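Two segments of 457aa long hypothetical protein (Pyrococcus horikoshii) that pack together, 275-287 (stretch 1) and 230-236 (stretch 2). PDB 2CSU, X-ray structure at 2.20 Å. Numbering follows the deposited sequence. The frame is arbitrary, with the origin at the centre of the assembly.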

ATOM      1  N   THR A 275     -11.157   4.358   3.315  1.00 29.95           N
ATOM      2  CA  THR A 275     -10.422   3.645   2.271  1.00 29.19           C
ATOM      3  C   THR A 275     -10.328   2.161   2.621  1.00 28.18           C
ATOM      4  O   THR A 275     -10.594   1.748   3.757  1.00 28.69           O
ATOM      5  CB  THR A 275      -8.968   4.149   2.074  1.00 29.26           C
ATOM      6  OG1 THR A 275      -8.160   3.711   3.169  1.00 30.09           O
ATOM      7  CG2 THR A 275      -8.916   5.678   1.959  1.00 30.04           C
ATOM      8  N   ILE A 276      -9.953   1.363   1.629  1.00 27.25           N
ATOM      9  CA  ILE A 276      -9.788  -0.063   1.803  1.00 25.41           C
ATOM     10  C   ILE A 276      -8.768  -0.273   2.915  1.00 24.76           C
ATOM     11  O   ILE A 276      -9.060  -0.917   3.928  1.00 25.20           O
ATOM     12  CB  ILE A 276      -9.293  -0.698   0.474  1.00 26.02           C
ATOM     13  CG1 ILE A 276     -10.425  -0.653  -0.554  1.00 26.36           C
ATOM     14  CG2 ILE A 276      -8.849  -2.151   0.689  1.00 25.82           C
ATOM     15  CD1 ILE A 276      -9.954  -0.868  -2.013  1.00 27.73           C
ATOM     16  N   ASP A 277      -7.587   0.315   2.738  1.00 24.18           N
ATOM     17  CA  ASP A 277      -6.513   0.191   3.706  1.00 25.54           C
ATOM     18  C   ASP A 277      -6.888   0.571   5.127  1.00 26.04           C
ATOM     19  O   ASP A 277      -6.450  -0.083   6.071  1.00 26.32           O
ATOM     20  CB  ASP A 277      -5.278   0.973   3.236  1.00 25.43           C
ATOM     21  CG  ASP A 277      -4.334   0.103   2.409  1.00 26.64           C
ATOM     22  OD1 ASP A 277      -3.803  -0.867   2.976  1.00 28.58           O
ATOM     23  OD2 ASP A 277      -4.126   0.369   1.208  1.00 24.52           O
ATOM     24  N   GLU A 278      -7.710   1.604   5.290  1.00 25.91           N
ATOM     25  CA  GLU A 278      -8.129   2.001   6.624  1.00 26.66           C
ATOM     26  C   GLU A 278      -9.022   0.929   7.215  1.00 25.72           C
ATOM     27  O   GLU A 278      -8.880   0.573   8.382  1.00 25.87           O
ATOM     28  CB  GLU A 278      -8.899   3.329   6.597  1.00 27.78           C
ATOM     29  CG  GLU A 278      -8.076   4.534   6.160  1.00 30.30           C
ATOM     30  CD  GLU A 278      -8.842   5.848   6.324  1.00 31.91           C
ATOM     31  OE1 GLU A 278     -10.020   5.816   6.763  1.00 32.01           O
ATOM     32  OE2 GLU A 278      -8.264   6.912   6.011  1.00 33.81           O
HETATM   33  N   MSE A 279      -9.962   0.441   6.409  1.00 25.05           N
HETATM   34  CA  MSE A 279     -10.900  -0.598   6.837  1.00 23.46           C
HETATM   35  C   MSE A 279     -10.116  -1.813   7.352  1.00 22.79           C
HETATM   36  O   MSE A 279     -10.384  -2.327   8.434  1.00 22.71           O
HETATM   37  CB  MSE A 279     -11.808  -1.024   5.652  1.00 23.66           C
HETATM   38  CG  MSE A 279     -12.876  -2.113   5.985  1.00 25.28           C
HETATM   39 SE   MSE A 279     -13.717  -2.914   4.561  1.00 26.92          SE
HETATM   40  CE  MSE A 279     -12.310  -3.785   3.840  1.00 28.44           C
ATOM     41  N   LEU A 280      -9.155  -2.263   6.556  1.00 22.05           N
ATOM     42  CA  LEU A 280      -8.331  -3.411   6.908  1.00 21.72           C
ATOM     43  C   LEU A 280      -7.406  -3.127   8.076  1.00 22.01           C
ATOM     44  O   LEU A 280      -7.243  -3.968   8.958  1.00 22.71           O
ATOM     45  CB  LEU A 280      -7.485  -3.833   5.711  1.00 21.20           C
ATOM     46  CG  LEU A 280      -8.231  -4.353   4.479  1.00 20.27           C
ATOM     47  CD1 LEU A 280      -7.272  -4.440   3.314  1.00 20.29           C
ATOM     48  CD2 LEU A 280      -8.849  -5.708   4.779  1.00 18.66           C
ATOM     49  N   SER A 281      -6.792  -1.944   8.076  1.00 22.66           N
ATOM     50  CA  SER A 281      -5.860  -1.582   9.132  1.00 23.14           C
ATOM     51  C   SER A 281      -6.569  -1.479  10.474  1.00 24.07           C
ATOM     52  O   SER A 281      -6.032  -1.907  11.506  1.00 23.96           O
ATOM     53  CB  SER A 281      -5.168  -0.256   8.805  1.00 23.96           C
ATOM     54  OG  SER A 281      -4.566  -0.270   7.517  1.00 23.31           O
HETATM   55  N   MSE A 282      -7.783  -0.937  10.447  1.00 23.86           N
HETATM   56  CA  MSE A 282      -8.526  -0.719  11.681  1.00 24.85           C
HETATM   57  C   MSE A 282      -9.094  -2.025  12.243  1.00 23.40           C
HETATM   58  O   MSE A 282      -9.258  -2.205  13.441  1.00 23.23           O
HETATM   59  CB  MSE A 282      -9.675   0.247  11.383  1.00 26.06           C
HETATM   60  CG  MSE A 282      -9.212   1.703  11.302  1.00 30.75           C
HETATM   61 SE   MSE A 282     -10.494   2.793  10.667  1.00 37.56          SE
HETATM   62  CE  MSE A 282     -11.792   2.352  11.832  1.00 29.44           C
ATOM     63  N   ALA A 283      -9.431  -2.942  11.319  1.00 22.32           N
ATOM     64  CA  ALA A 283     -10.131  -4.155  11.727  1.00 22.59           C
ATOM     65  C   ALA A 283      -9.196  -5.204  12.335  1.00 22.89           C
ATOM     66  O   ALA A 283      -9.535  -5.912  13.276  1.00 23.35           O
ATOM     67  CB  ALA A 283     -10.833  -4.731  10.496  1.00 21.12           C
ATOM     68  N   ARG A 284      -7.997  -5.320  11.739  1.00 22.83           N
ATOM     69  CA  ARG A 284      -7.109  -6.395  12.160  1.00 24.05           C
ATOM     70  C   ARG A 284      -6.212  -5.958  13.319  1.00 24.54           C
ATOM     71  O   ARG A 284      -5.226  -6.602  13.653  1.00 24.53           O
ATOM     72  CB  ARG A 284      -6.249  -6.799  10.961  1.00 24.58           C
ATOM     73  CG  ARG A 284      -5.202  -5.742  10.613  1.00 24.66           C
ATOM     74  CD  ARG A 284      -4.010  -6.339   9.857  1.00 27.48           C
ATOM     75  NE  ARG A 284      -3.417  -5.343   8.959  1.00 26.02           N
ATOM     76  CZ  ARG A 284      -2.074  -5.273   8.914  1.00 26.65           C
ATOM     77  NH1 ARG A 284      -1.342  -6.087   9.656  1.00 26.78           N
ATOM     78  NH2 ARG A 284      -1.486  -4.381   8.112  1.00 28.72           N
ATOM     79  N   ALA A 285      -6.584  -4.813  13.919  1.00 24.63           N
ATOM     80  CA  ALA A 285      -5.835  -4.335  15.074  1.00 25.54           C
ATOM     81  C   ALA A 285      -6.400  -4.907  16.372  1.00 26.57           C
ATOM     82  O   ALA A 285      -5.859  -4.727  17.457  1.00 26.01           O
ATOM     83  CB  ALA A 285      -5.921  -2.809  15.104  1.00 23.73           C
ATOM     84  N   PHE A 286      -7.554  -5.586  16.239  1.00 26.54           N
ATOM     85  CA  PHE A 286      -8.172  -6.142  17.437  1.00 27.65           C
ATOM     86  C   PHE A 286      -7.612  -7.527  17.767  1.00 29.21           C
ATOM     87  O   PHE A 286      -8.262  -8.357  18.390  1.00 29.94           O
ATOM     88  CB  PHE A 286      -9.680  -6.235  17.195  1.00 27.37           C
ATOM     89  CG  PHE A 286     -10.273  -4.857  17.142  1.00 26.87           C
ATOM     90  CD1 PHE A 286     -10.574  -4.193  18.326  1.00 27.21           C
ATOM     91  CD2 PHE A 286     -10.530  -4.260  15.920  1.00 26.98           C
ATOM     92  CE1 PHE A 286     -11.136  -2.925  18.281  1.00 28.12           C
ATOM     93  CE2 PHE A 286     -11.092  -2.986  15.883  1.00 28.18           C
ATOM     94  CZ  PHE A 286     -11.395  -2.314  17.060  1.00 27.94           C
ATOM     95  N   SER A 287      -6.376  -7.763  17.288  1.00 30.20           N
ATOM     96  CA  SER A 287      -5.637  -8.929  17.755  1.00 32.18           C
ATOM     97  C   SER A 287      -4.944  -8.608  19.079  1.00 32.12           C
ATOM     98  O   SER A 287      -4.350  -9.453  19.741  1.00 31.96           O
ATOM     99  CB  SER A 287      -4.598  -9.290  16.691  1.00 31.97           C
ATOM    100  OG  SER A 287      -3.306  -8.853  17.120  1.00 35.22           O
TER
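Stretch 2, residues 230-236: KPIIALK

Stretch 2 runs as a β-strand (232-236) along the helix 276-283, almost exactly antiparallel to it: the N-to-C directions differ by 178° and the axes approach to 8.3 Å. The register is set by M279 and I233, whose CA atoms are 6.1 Å apart. As stretch 2 advances from P231 to L235, its contacts therefore pass from F286, beyond the C-terminal end of the helix, back to T275 at the N-cap. No hydrogen bond joins the two segments; the contact is apolar and buries 439 Å² in total.

The extended backbone of stretch 2, with phi/psi of -117/120 at I233 and -109/109 at L235, alternates its side chains. P231, I233 and L235 direct their CA-to-CB bonds toward stretch 1, while I232 and A234 point away and make no contact with it.

I233 is the residue most covered by the other stretch (107 Å²). Its chi1 is m (-58°) and its chi2 p (64°), a combination that carries CD1 toward the C-terminal part of stretch 1, where CD1 lies 4.1 Å from A283 CB and 4.2 Å from F286 CE2. I233 CD1 also lies 4.0 Å from A283 CA, so it packs on the backbone as well as the methyl of A283. The CG2 branch faces the two selenomethionines, 3.9 Å from M279 CA and 3.8 Å from M282 CE.

L235, with chi1 t (168°) and chi2 p (57°), spreads its two methyls over the start of the helix: CD1 is 3.6 Å from T275 N, and CD2 is 4.1 Å from I276 CG1. The CA-to-CB bond of T275 points away from stretch 2. Its p rotamer (73°) places OG1 to accept from E278 N at 3.0 Å, capping the helix.

M279 points toward the strand with chi1 and chi2 both t, so its side chain is extended before chi3 turns to p (66°). This reach brings SE to 4.0 Å from L235 CB, while CG remains 4.2 Å from I233 CG2; M279 thus bridges two successive inward-facing strand residues. M282 instead adopts m, t, p, and its contact with I233 is made through the terminal methyl.

Past the helix, a type I turn from A283 to F286 brings the phenyl ring back to the strand. With chi1 m (-69°) and chi2 -82°, F286 offers a face to P231, whose ring is puckered C-gamma endo. P231 CG lies 3.0 Å from the centroid of the F286 ring and 6° off its normal, a close CH-pi contact that closes this end of the interface.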

ATOM      1  N   LYS A 230     -17.794  -6.984  20.045  1.00 34.64           N
ATOM      2  CA  LYS A 230     -16.637  -6.770  19.182  1.00 32.79           C
ATOM      3  C   LYS A 230     -16.920  -5.732  18.101  1.00 30.51           C
ATOM      4  O   LYS A 230     -18.061  -5.425  17.782  1.00 29.79           O
ATOM      5  CB  LYS A 230     -16.244  -8.102  18.540  1.00 33.41           C
ATOM      6  CG  LYS A 230     -17.265  -9.212  18.804  1.00 35.62           C
ATOM      7  CD  LYS A 230     -17.132 -10.368  17.809  1.00 34.91           C
ATOM      8  CE  LYS A 230     -17.105 -11.736  18.501  1.00 35.05           C
ATOM      9  NZ  LYS A 230     -16.909 -12.787  17.505  1.00 34.63           N
ATOM     10  N   PRO A 231     -15.837  -5.090  17.635  1.00 28.39           N
ATOM     11  CA  PRO A 231     -15.917  -3.985  16.685  1.00 26.80           C
ATOM     12  C   PRO A 231     -16.346  -4.300  15.254  1.00 26.76           C
ATOM     13  O   PRO A 231     -16.144  -5.404  14.728  1.00 25.86           O
ATOM     14  CB  PRO A 231     -14.519  -3.358  16.764  1.00 25.75           C
ATOM     15  CG  PRO A 231     -13.658  -4.494  17.079  1.00 26.55           C
ATOM     16  CD  PRO A 231     -14.455  -5.260  18.115  1.00 28.01           C
ATOM     17  N   ILE A 232     -16.968  -3.299  14.648  1.00 25.52           N
ATOM     18  CA  ILE A 232     -17.443  -3.374  13.286  1.00 25.49           C
ATOM     19  C   ILE A 232     -16.883  -2.150  12.564  1.00 25.04           C
ATOM     20  O   ILE A 232     -17.051  -1.028  13.028  1.00 25.60           O
ATOM     21  CB  ILE A 232     -18.987  -3.362  13.254  1.00 24.92           C
ATOM     22  CG1 ILE A 232     -19.523  -4.610  13.970  1.00 25.52           C
ATOM     23  CG2 ILE A 232     -19.481  -3.271  11.821  1.00 25.58           C
ATOM     24  CD1 ILE A 232     -21.029  -4.648  14.161  1.00 25.21           C
ATOM     25  N   ILE A 233     -16.197  -2.380  11.445  1.00 25.39           N
ATOM     26  CA  ILE A 233     -15.603  -1.304  10.654  1.00 25.42           C
ATOM     27  C   ILE A 233     -16.275  -1.288   9.276  1.00 26.53           C
ATOM     28  O   ILE A 233     -16.218  -2.284   8.543  1.00 26.49           O
ATOM     29  CB  ILE A 233     -14.069  -1.506  10.450  1.00 25.19           C
ATOM     30  CG1 ILE A 233     -13.340  -1.588  11.795  1.00 24.89           C
ATOM     31  CG2 ILE A 233     -13.489  -0.323   9.689  1.00 23.18           C
ATOM     32  CD1 ILE A 233     -13.715  -2.768  12.647  1.00 26.04           C
ATOM     33  N   ALA A 234     -16.901  -0.161   8.929  1.00 26.54           N
ATOM     34  CA  ALA A 234     -17.595  -0.029   7.649  1.00 26.95           C
ATOM     35  C   ALA A 234     -17.000   0.991   6.691  1.00 26.94           C
ATOM     36  O   ALA A 234     -16.705   2.124   7.064  1.00 27.02           O
ATOM     37  CB  ALA A 234     -19.067   0.309   7.883  1.00 26.48           C
ATOM     38  N   LEU A 235     -16.829   0.564   5.447  1.00 27.35           N
ATOM     39  CA  LEU A 235     -16.326   1.414   4.374  1.00 28.49           C
ATOM     40  C   LEU A 235     -17.573   1.612   3.511  1.00 30.25           C
ATOM     41  O   LEU A 235     -18.051   0.673   2.874  1.00 29.71           O
ATOM     42  CB  LEU A 235     -15.222   0.695   3.572  1.00 28.12           C
ATOM     43  CG  LEU A 235     -14.790   1.346   2.237  1.00 28.56           C
ATOM     44  CD1 LEU A 235     -14.317   2.783   2.477  1.00 27.36           C
ATOM     45  CD2 LEU A 235     -13.684   0.515   1.578  1.00 26.41           C
ATOM     46  N   LYS A 236     -18.119   2.823   3.532  1.00 32.58           N
ATOM     47  CA  LYS A 236     -19.325   3.146   2.777  1.00 34.90           C
ATOM     48  C   LYS A 236     -18.991   3.865   1.472  1.00 36.21           C
ATOM     49  O   LYS A 236     -18.327   4.893   1.443  1.00 36.80           O
ATOM     50  CB  LYS A 236     -20.225   4.032   3.641  1.00 35.52           C
ATOM     51  CG  LYS A 236     -21.436   4.563   2.863  1.00 36.83           C
ATOM     52  CD  LYS A 236     -22.547   3.519   2.728  1.00 36.34           C
ATOM     53  CE  LYS A 236     -23.786   4.066   2.010  1.00 36.77           C
ATOM     54  NZ  LYS A 236     -23.546   4.112   0.567  1.00 37.20           N
TER